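Local coordinates for protein AT27789p (Drosophila melanogaster, PDB 5UZM) that probably binds mRNA, as the Drosophila hnRNP F/H homologue Glorund, of which this chain is the second quasi-RNA recognition motif, at residues 19-22 with 23-26; 44-47 with 48-52; 73-77 with 78-82. All blocks are in the same frame, centred on the assembly; numbering follows the deposited sequence.

Contact 1. Residues 19-22 with 23-26; sequences AVTE and QQIE
Gln24 reaches back from the first turn of helix 22-28 to grip the backbone of Thr21, the N-cap. Its CB lies 3.5 Å from Thr21 O, and CG passes beside the threonine hydroxyl, 3.6 Å from OG1. With CG anti to its own carbonyl carbon (chi1 -74°) and the chain extended beyond, OE1 ends 3.1 Å from Thr21 N, which meets a lone pair of the amide oxygen in the carbonyl plane. The same OE1 sits against Val20 CA and CG2. In return Thr21 OG1 accepts from Gln24 N at 3.2 Å, so the two residues make a capping box. Water 1 joins the hydroxyl to Gln23 OE1. One turn on, Glu26 N bonds to Glu22 O almost straight (172°), and Glu26 OE2 accepts a hydrogen bond from water 2. On the side facing the sheet, Ile25 CD1 packs on Val20 CG2, while Val20 and Glu22 also touch Phe43 of strand 41-45. OG1 thus gives the first turn an acceptor and OE1 ties down the N-cap's own N-H; Glu22 OE2 and Glu26 OE2, 4.1 Å apart, would probably repel each other, an effect the helix N terminus may offset.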
loop_
_atom_site.group_PDB
_atom_site.type_symbol
_atom_site.label_atom_id
_atom_site.label_comp_id
_atom_site.label_asym_id
_atom_site.label_seq_id
_atom_site.Cartn_x
_atom_site.Cartn_y
_atom_site.Cartn_z
ATOM N N ALA A 19 0.818 13.466 5.896
ATOM C CA ALA A 19 0.819 12.987 7.272
ATOM C C ALA A 19 0.340 11.543 7.397
ATOM O O ALA A 19 -0.160 11.161 8.466
ATOM C CB ALA A 19 -0.027 13.915 8.145
ATOM N N VAL A 20 0.509 10.716 6.356
ATOM C CA VAL A 20 -0.167 9.428 6.343
ATOM C C VAL A 20 0.458 8.474 7.354
ATOM O O VAL A 20 1.681 8.459 7.577
ATOM C CB VAL A 20 -0.167 8.815 4.924
ATOM C CG1 VAL A 20 1.227 8.430 4.488
ATOM C CG2 VAL A 20 -1.077 7.594 4.900
ATOM N N THR A 21 -0.381 7.640 7.951
ATOM C CA THR A 21 0.073 6.667 8.922
ATOM C C THR A 21 -0.362 5.258 8.532
ATOM O O THR A 21 -1.296 5.065 7.744
ATOM C CB THR A 21 -0.475 6.944 10.337
ATOM O OG1 THR A 21 -1.885 6.686 10.374
ATOM C CG2 THR A 21 -0.185 8.400 10.811
ATOM N N GLU A 22 0.303 4.261 9.126
ATOM C CA GLU A 22 -0.125 2.878 8.958
ATOM C C GLU A 22 -1.573 2.699 9.383
ATOM O O GLU A 22 -2.300 1.946 8.747
ATOM C CB GLU A 22 0.749 1.912 9.775
ATOM C CG GLU A 22 2.162 1.703 9.217
ATOM C CD GLU A 22 2.979 0.810 10.117
ATOM O OE1 GLU A 22 4.227 0.778 9.950
ATOM O OE2 GLU A 22 2.362 0.161 10.987
ATOM N N GLN A 23 -2.029 3.433 10.401
ATOM C CA GLN A 23 -3.422 3.282 10.822
ATOM C C GLN A 23 -4.382 3.685 9.705
ATOM O O GLN A 23 -5.428 3.041 9.506
ATOM C CB GLN A 23 -3.686 4.127 12.077
ATOM C CG GLN A 23 -5.118 4.014 12.564
ATOM C CD GLN A 23 -5.403 4.883 13.792
ATOM O OE1 GLN A 23 -4.591 5.723 14.175
ATOM N NE2 GLN A 23 -6.549 4.664 14.417
ATOM N N GLN A 24 -4.041 4.740 8.954
ATOM C CA GLN A 24 -4.899 5.187 7.863
ATOM C C GLN A 24 -4.912 4.180 6.718
ATOM O O GLN A 24 -5.951 4.006 6.055
ATOM C CB GLN A 24 -4.416 6.539 7.374
ATOM C CG GLN A 24 -4.763 7.661 8.360
ATOM C CD GLN A 24 -4.239 8.975 7.860
ATOM O OE1 GLN A 24 -3.050 9.121 7.650
ATOM N NE2 GLN A 24 -5.132 9.907 7.578
ATOM N N ILE A 25 -3.774 3.553 6.448
ATOM C CA ILE A 25 -3.729 2.500 5.418
ATOM C C ILE A 25 -4.586 1.317 5.857
ATOM O O ILE A 25 -5.333 0.743 5.063
ATOM C CB ILE A 25 -2.284 2.046 5.135
ATOM C CG1 ILE A 25 -1.430 3.240 4.706
ATOM C CG2 ILE A 25 -2.263 0.890 4.106
ATOM C CD1 ILE A 25 -1.974 3.905 3.565
ATOM N N GLU A 26 -4.420 0.879 7.105
ATOM C CA GLU A 26 -5.216 -0.236 7.626
ATOM C C GLU A 26 -6.709 0.052 7.506
ATOM O O GLU A 26 -7.485 -0.817 7.060
ATOM C CB GLU A 26 -4.818 -0.506 9.078
ATOM C CG GLU A 26 -3.360 -1.074 9.210
ATOM C CD GLU A 26 -2.676 -0.794 10.588
ATOM O OE1 GLU A 26 -3.290 -0.155 11.455
ATOM O OE2 GLU A 26 -1.503 -1.197 10.804
HETATM O O HOH W 1 -3.553 7.841 12.104
HETATM O O HOH W 2 0.492 -0.263 12.452
#

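Contact 2. Residues 44-47 with 48-52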
loop_
_atom_site.group_PDB
_atom_site.type_symbol
_atom_site.label_atom_id
_atom_site.label_comp_id
_atom_site.label_asym_id
_atom_site.label_seq_id
_atom_site.Cartn_x
_atom_site.Cartn_y
_atom_site.Cartn_z
ATOM N N VAL A 44 7.347 4.406 0.756
ATOM C CA VAL A 44 8.514 4.651 -0.093
ATOM C C VAL A 44 9.142 5.997 0.263
ATOM O O VAL A 44 8.455 7.004 0.416
ATOM C CB VAL A 44 8.112 4.588 -1.578
ATOM C CG1 VAL A 44 9.329 4.798 -2.482
ATOM C CG2 VAL A 44 7.482 3.257 -1.902
ATOM N N MET A 45 10.489 6.024 0.334
ATOM C CA MET A 45 11.252 7.217 0.684
ATOM C C MET A 45 12.232 7.542 -0.444
ATOM O O MET A 45 12.661 6.633 -1.156
ATOM C CB MET A 45 12.030 7.000 1.990
ATOM C CG MET A 45 11.181 6.561 3.153
ATOM S SD MET A 45 10.211 7.908 3.809
ATOM C CE MET A 45 8.673 7.052 4.215
ATOM N N ASP A 46 12.583 8.827 -0.574
ATOM C CA ASP A 46 13.639 9.234 -1.506
ATOM C C ASP A 46 15.006 8.975 -0.870
ATOM O O ASP A 46 15.104 8.386 0.211
ATOM C CB ASP A 46 13.467 10.682 -1.968
ATOM C CG ASP A 46 13.883 11.735 -0.946
ATOM O OD1 ASP A 46 14.402 11.449 0.161
ATOM O OD2 ASP A 46 13.706 12.924 -1.285
ATOM N N ARG A 47 16.079 9.355 -1.569
ATOM C CA ARG A 47 17.385 8.888 -1.108
ATOM C C ARG A 47 17.803 9.548 0.195
ATOM O O ARG A 47 18.765 9.079 0.807
ATOM C CB ARG A 47 18.450 9.106 -2.187
ATOM C CG ARG A 47 18.850 10.541 -2.349
ATOM C CD ARG A 47 19.323 10.847 -3.769
ATOM N NE ARG A 47 20.661 10.376 -4.041
ATOM C CZ ARG A 47 21.781 11.068 -3.825
ATOM N NH1 ARG A 47 21.766 12.280 -3.291
ATOM N NH2 ARG A 47 22.940 10.521 -4.124
ATOM N N ARG A 48 17.141 10.620 0.624
ATOM C CA ARG A 48 17.417 11.191 1.941
ATOM C C ARG A 48 16.348 10.877 2.979
ATOM O O ARG A 48 16.326 11.507 4.048
ATOM C CB ARG A 48 17.610 12.718 1.872
ATOM C CG ARG A 48 18.808 13.225 1.034
ATOM C CD ARG A 48 20.150 12.493 1.271
ATOM N NE ARG A 48 20.692 12.667 2.616
ATOM C CZ ARG A 48 21.461 13.682 3.004
ATOM N NH1 ARG A 48 21.785 14.642 2.145
ATOM N NH2 ARG A 48 21.903 13.738 4.258
ATOM N N GLY A 49 15.434 9.962 2.689
ATOM C CA GLY A 49 14.417 9.581 3.647
ATOM C C GLY A 49 13.153 10.417 3.674
ATOM O O GLY A 49 12.381 10.311 4.638
ATOM N N ARG A 50 12.914 11.253 2.664
ATOM C CA ARG A 50 11.684 12.029 2.582
ATOM C C ARG A 50 10.618 11.204 1.869
ATOM O O ARG A 50 10.936 10.422 0.980
ATOM C CB ARG A 50 11.938 13.345 1.856
ATOM C CG ARG A 50 13.106 14.147 2.485
ATOM C CD ARG A 50 13.258 15.490 1.811
ATOM N NE ARG A 50 14.603 16.030 2.009
ATOM C CZ ARG A 50 15.612 15.854 1.158
ATOM N NH1 ARG A 50 15.439 15.150 0.027
ATOM N NH2 ARG A 50 16.800 16.385 1.433
ATOM N N ALA A 51 9.362 11.336 2.299
ATOM C CA ALA A 51 8.315 10.473 1.746
ATOM C C ALA A 51 8.012 10.860 0.302
ATOM O O ALA A 51 8.048 12.036 -0.052
ATOM C CB ALA A 51 7.049 10.570 2.590
ATOM N N THR A 52 7.739 9.861 -0.536
ATOM C CA THR A 52 7.347 10.173 -1.911
ATOM C C THR A 52 5.838 10.197 -2.120
ATOM O O THR A 52 5.399 10.619 -3.195
ATOM C CB THR A 52 7.933 9.161 -2.889
ATOM O OG1 THR A 52 7.322 7.878 -2.672
ATOM C CG2 THR A 52 9.450 9.044 -2.735
#
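Met45 and Ala51 face each other as an antiparallel non-hydrogen-bonded pair, their CA atoms 4.5 Å apart, and the chain reverses through a type I turn from Asp46 to Gly49. Backbone bonds flank the pair: Asp46 N to Arg50 O and Thr52 N to Val44 O. Inside the loop the Asp46 carboxylate accepts three bonds. Its CG lies between the backbone N and the carbonyl carbon (chi1 77°), which brings OD1 over the turn to accept from Arg48 N and Arg50 N, both at 2.9 Å. These amides arrive from opposite faces of the carboxylate plane. The other oxygen, Asp46 OD2, takes Arg50 NH1 on its syn side at 3.1 Å in a salt bridge, with the guanidinium nearly perpendicular to the carboxylate (89°). This is the hairpin loop that links strands 41-45 and 54-58 in the RNA recognition motif fold, with 51-52 a short strand on the way back. Gly49 closes the turn through its N to Asp46 O, at a positive phi (87°), a conformation readily open to glycine. Arg48 CB rests over one face of the Arg50 guanidinium, near its rim. Met45, bent at chi2 and chi3, lays SD 3.3 Å from Gly49 O and brings CE to Ala51 CB. Across the hairpin, Thr52 OG1 lies against Val44 CB and accepts from Glu54 N.

Contact 3. Residues 73-77 with 78-82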
loop_
_atom_site.group_PDB
_atom_site.type_symbol
_atom_site.label_atom_id
_atom_site.label_comp_id
_atom_site.label_asym_id
_atom_site.label_seq_id
_atom_site.Cartn_x
_atom_site.Cartn_y
_atom_site.Cartn_z
ATOM N N ARG A 73 -8.805 4.814 -6.494
ATOM C CA ARG A 73 -9.321 6.172 -6.408
ATOM C C ARG A 73 -10.307 6.424 -5.260
ATOM O O ARG A 73 -10.896 7.500 -5.211
ATOM C CB ARG A 73 -9.951 6.640 -7.727
ATOM C CG ARG A 73 -8.936 6.585 -8.890
ATOM C CD ARG A 73 -9.234 7.544 -10.020
ATOM N NE ARG A 73 -8.627 8.846 -9.792
ATOM C CZ ARG A 73 -9.297 9.936 -9.442
ATOM N NH1 ARG A 73 -10.613 9.894 -9.279
ATOM N NH2 ARG A 73 -8.644 11.070 -9.256
ATOM N N GLU A 74 -10.475 5.503 -4.306
ATOM C CA GLU A 74 -11.101 5.889 -3.046
ATOM C C GLU A 74 -10.136 6.785 -2.248
ATOM O O GLU A 74 -8.959 6.925 -2.584
ATOM C CB GLU A 74 -11.527 4.656 -2.258
ATOM C CG GLU A 74 -12.613 3.869 -3.017
ATOM C CD GLU A 74 -13.134 2.673 -2.284
ATOM O OE1 GLU A 74 -13.974 1.944 -2.876
ATOM O OE2 GLU A 74 -12.688 2.424 -1.156
ATOM N N LYS A 75 -10.646 7.430 -1.211
ATOM C CA LYS A 75 -9.939 8.527 -0.554
ATOM C C LYS A 75 -9.378 8.144 0.811
ATOM O O LYS A 75 -9.990 7.412 1.600
ATOM C CB LYS A 75 -10.850 9.762 -0.375
ATOM C CG LYS A 75 -11.188 10.386 -1.742
ATOM C CD LYS A 75 -12.236 11.468 -1.666
ATOM C CE LYS A 75 -11.691 12.685 -1.023
ATOM N NZ LYS A 75 -12.636 13.842 -1.257
ATOM N N ILE A 76 -8.238 8.750 1.126
ATOM C CA ILE A 76 -7.784 8.919 2.508
ATOM C C ILE A 76 -7.776 10.410 2.777
ATOM O O ILE A 76 -7.059 11.169 2.091
ATOM C CB ILE A 76 -6.398 8.314 2.768
ATOM C CG1 ILE A 76 -6.384 6.813 2.527
ATOM C CG2 ILE A 76 -5.906 8.689 4.175
ATOM C CD1 ILE A 76 -4.972 6.214 2.731
ATOM N N GLY A 77 -8.615 10.837 3.708
ATOM C CA GLY A 77 -8.793 12.277 3.895
ATOM C C GLY A 77 -9.340 12.875 2.604
ATOM O O GLY A 77 -10.314 12.383 2.030
ATOM N N HIS A 78 -8.634 13.880 2.090
ATOM C CA HIS A 78 -9.072 14.533 0.865
ATOM C C HIS A 78 -8.313 14.034 -0.354
ATOM O O HIS A 78 -8.551 14.568 -1.459
ATOM C CB HIS A 78 -8.908 16.067 0.973
ATOM C CG HIS A 78 -7.503 16.497 1.229
ATOM N ND1 HIS A 78 -7.042 16.819 2.486
ATOM C CD2 HIS A 78 -6.461 16.683 0.382
ATOM C CE1 HIS A 78 -5.764 17.149 2.411
ATOM N NE2 HIS A 78 -5.383 17.063 1.148
ATOM N N ARG A 79 -7.435 13.026 -0.199
ATOM C CA ARG A 79 -6.543 12.551 -1.263
ATOM C C ARG A 79 -7.111 11.304 -1.918
ATOM O O ARG A 79 -7.451 10.341 -1.239
ATOM C CB ARG A 79 -5.139 12.189 -0.749
ATOM C CG ARG A 79 -4.395 13.387 -0.133
ATOM C CD ARG A 79 -3.926 14.432 -1.203
ATOM N NE ARG A 79 -2.926 13.849 -2.091
ATOM C CZ ARG A 79 -2.293 14.513 -3.053
ATOM N NH1 ARG A 79 -1.374 13.899 -3.826
ATOM N NH2 ARG A 79 -2.587 15.788 -3.246
ATOM N N TYR A 80 -7.162 11.322 -3.235
ATOM C CA TYR A 80 -7.516 10.145 -4.008
ATOM C C TYR A 80 -6.320 9.214 -4.129
ATOM O O TYR A 80 -5.211 9.643 -4.506
ATOM C CB TYR A 80 -7.975 10.585 -5.400
ATOM C CG TYR A 80 -9.276 11.331 -5.447
ATOM C CD1 TYR A 80 -9.308 12.706 -5.331
ATOM C CD2 TYR A 80 -10.476 10.649 -5.604
ATOM C CE1 TYR A 80 -10.522 13.409 -5.376
ATOM C CE2 TYR A 80 -11.693 11.340 -5.664
ATOM C CZ TYR A 80 -11.698 12.722 -5.544
ATOM O OH TYR A 80 -12.874 13.441 -5.580
ATOM N N ILE A 81 -6.532 7.939 -3.813
ATOM C CA ILE A 81 -5.427 6.985 -3.755
ATOM C C ILE A 81 -5.473 6.104 -5.004
ATOM O O ILE A 81 -6.458 5.391 -5.244
ATOM C CB ILE A 81 -5.490 6.136 -2.466
ATOM C CG1 ILE A 81 -5.587 7.020 -1.194
ATOM C CG2 ILE A 81 -4.287 5.219 -2.378
ATOM C CD1 ILE A 81 -4.516 8.119 -1.073
ATOM N N GLU A 82 -4.430 6.185 -5.812
ATOM C CA GLU A 82 -4.261 5.295 -6.959
ATOM C C GLU A 82 -3.652 3.994 -6.497
ATOM O O GLU A 82 -2.700 3.996 -5.712
ATOM C CB GLU A 82 -3.368 5.950 -8.019
ATOM C CG GLU A 82 -3.821 7.360 -8.401
ATOM C CD GLU A 82 -2.749 8.077 -9.201
ATOM O OE1 GLU A 82 -2.616 7.743 -10.399
ATOM O OE2 GLU A 82 -2.010 8.923 -8.622
#
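Tyr80 stands between Arg73 and Lys75 on the exposed face of a short hairpin. The Arg73 guanidinium lies nearly flat on one face of the ring, planes 15° apart and centres 4.6 Å from each other; it is shifted toward the inner end of the ring, with NH2 by CG and CB and NH1 by CD2. Lys75 takes the opposite face, running alongside the tyrosine in the same direction: its CG stands 4.2 Å from the ring centroid in a CH-pi contact, and CD follows toward CE2 and CZ. A bend at chi3 (71°) then turns the lysine toward the turn, where CE comes near His78 O. The backbone is held more closely. Ile76 and Arg79 form a hydrogen-bonded pair through both N-H groups, each bond 3.0 Å between Ile76 N and Arg79 O and between Arg79 N and Ile76 O, around a type II' turn with Gly77 at positive phi. Lys75 and Tyr80 follow as the non-hydrogen-bonded pair. Farther along, Ile81 N bonds to Glu74 O and Arg73 N to Ile81 O, the latter at 2.7 Å. The tight side is the face turned to helix 22-28, where buried Ile76 and Ile81 cross with their CG1 atoms 3.8 Å apart. Thus the solvent side is a guanidinium stacked on one ring face and a lysine chain laid along the other, the inner side two branched aliphatics. The bent Arg79 chain carries NE to Gly15 O, where it donates a hydrogen bond. This beta hairpin forms the edge of the RNA recognition motif sheet: strand 79-85 pairs with strand 10-14, while Ile76 packs on helix 22-28 at Phe28 and both isoleucines touch Leu16 in the loop after strand 10-14.

From the N terminus, the chain leaves strand 10-14 and enters helix 22-28 at contact 1, which caps that helix. At the end of strand 41-45, contact 2 closes the turn into 51-52, just before strand 54-58. Past helix 62-69, contact 3 closes the last hairpin, between 75-76 and 79-85. The three follow in series; none nests within or crosses another. Contacts 1 and 3 touch, Ile25 CD1 meeting Ile76 CD1 at 3.9 Å, which ties the first helix to the edge hairpin. Contact 2 touches neither: its centre lies about 17 Å from that of contact 1 and about 20 Å from that of contact 3. Contacts 2 and 3 involve the two opposite edge strands of one sheet.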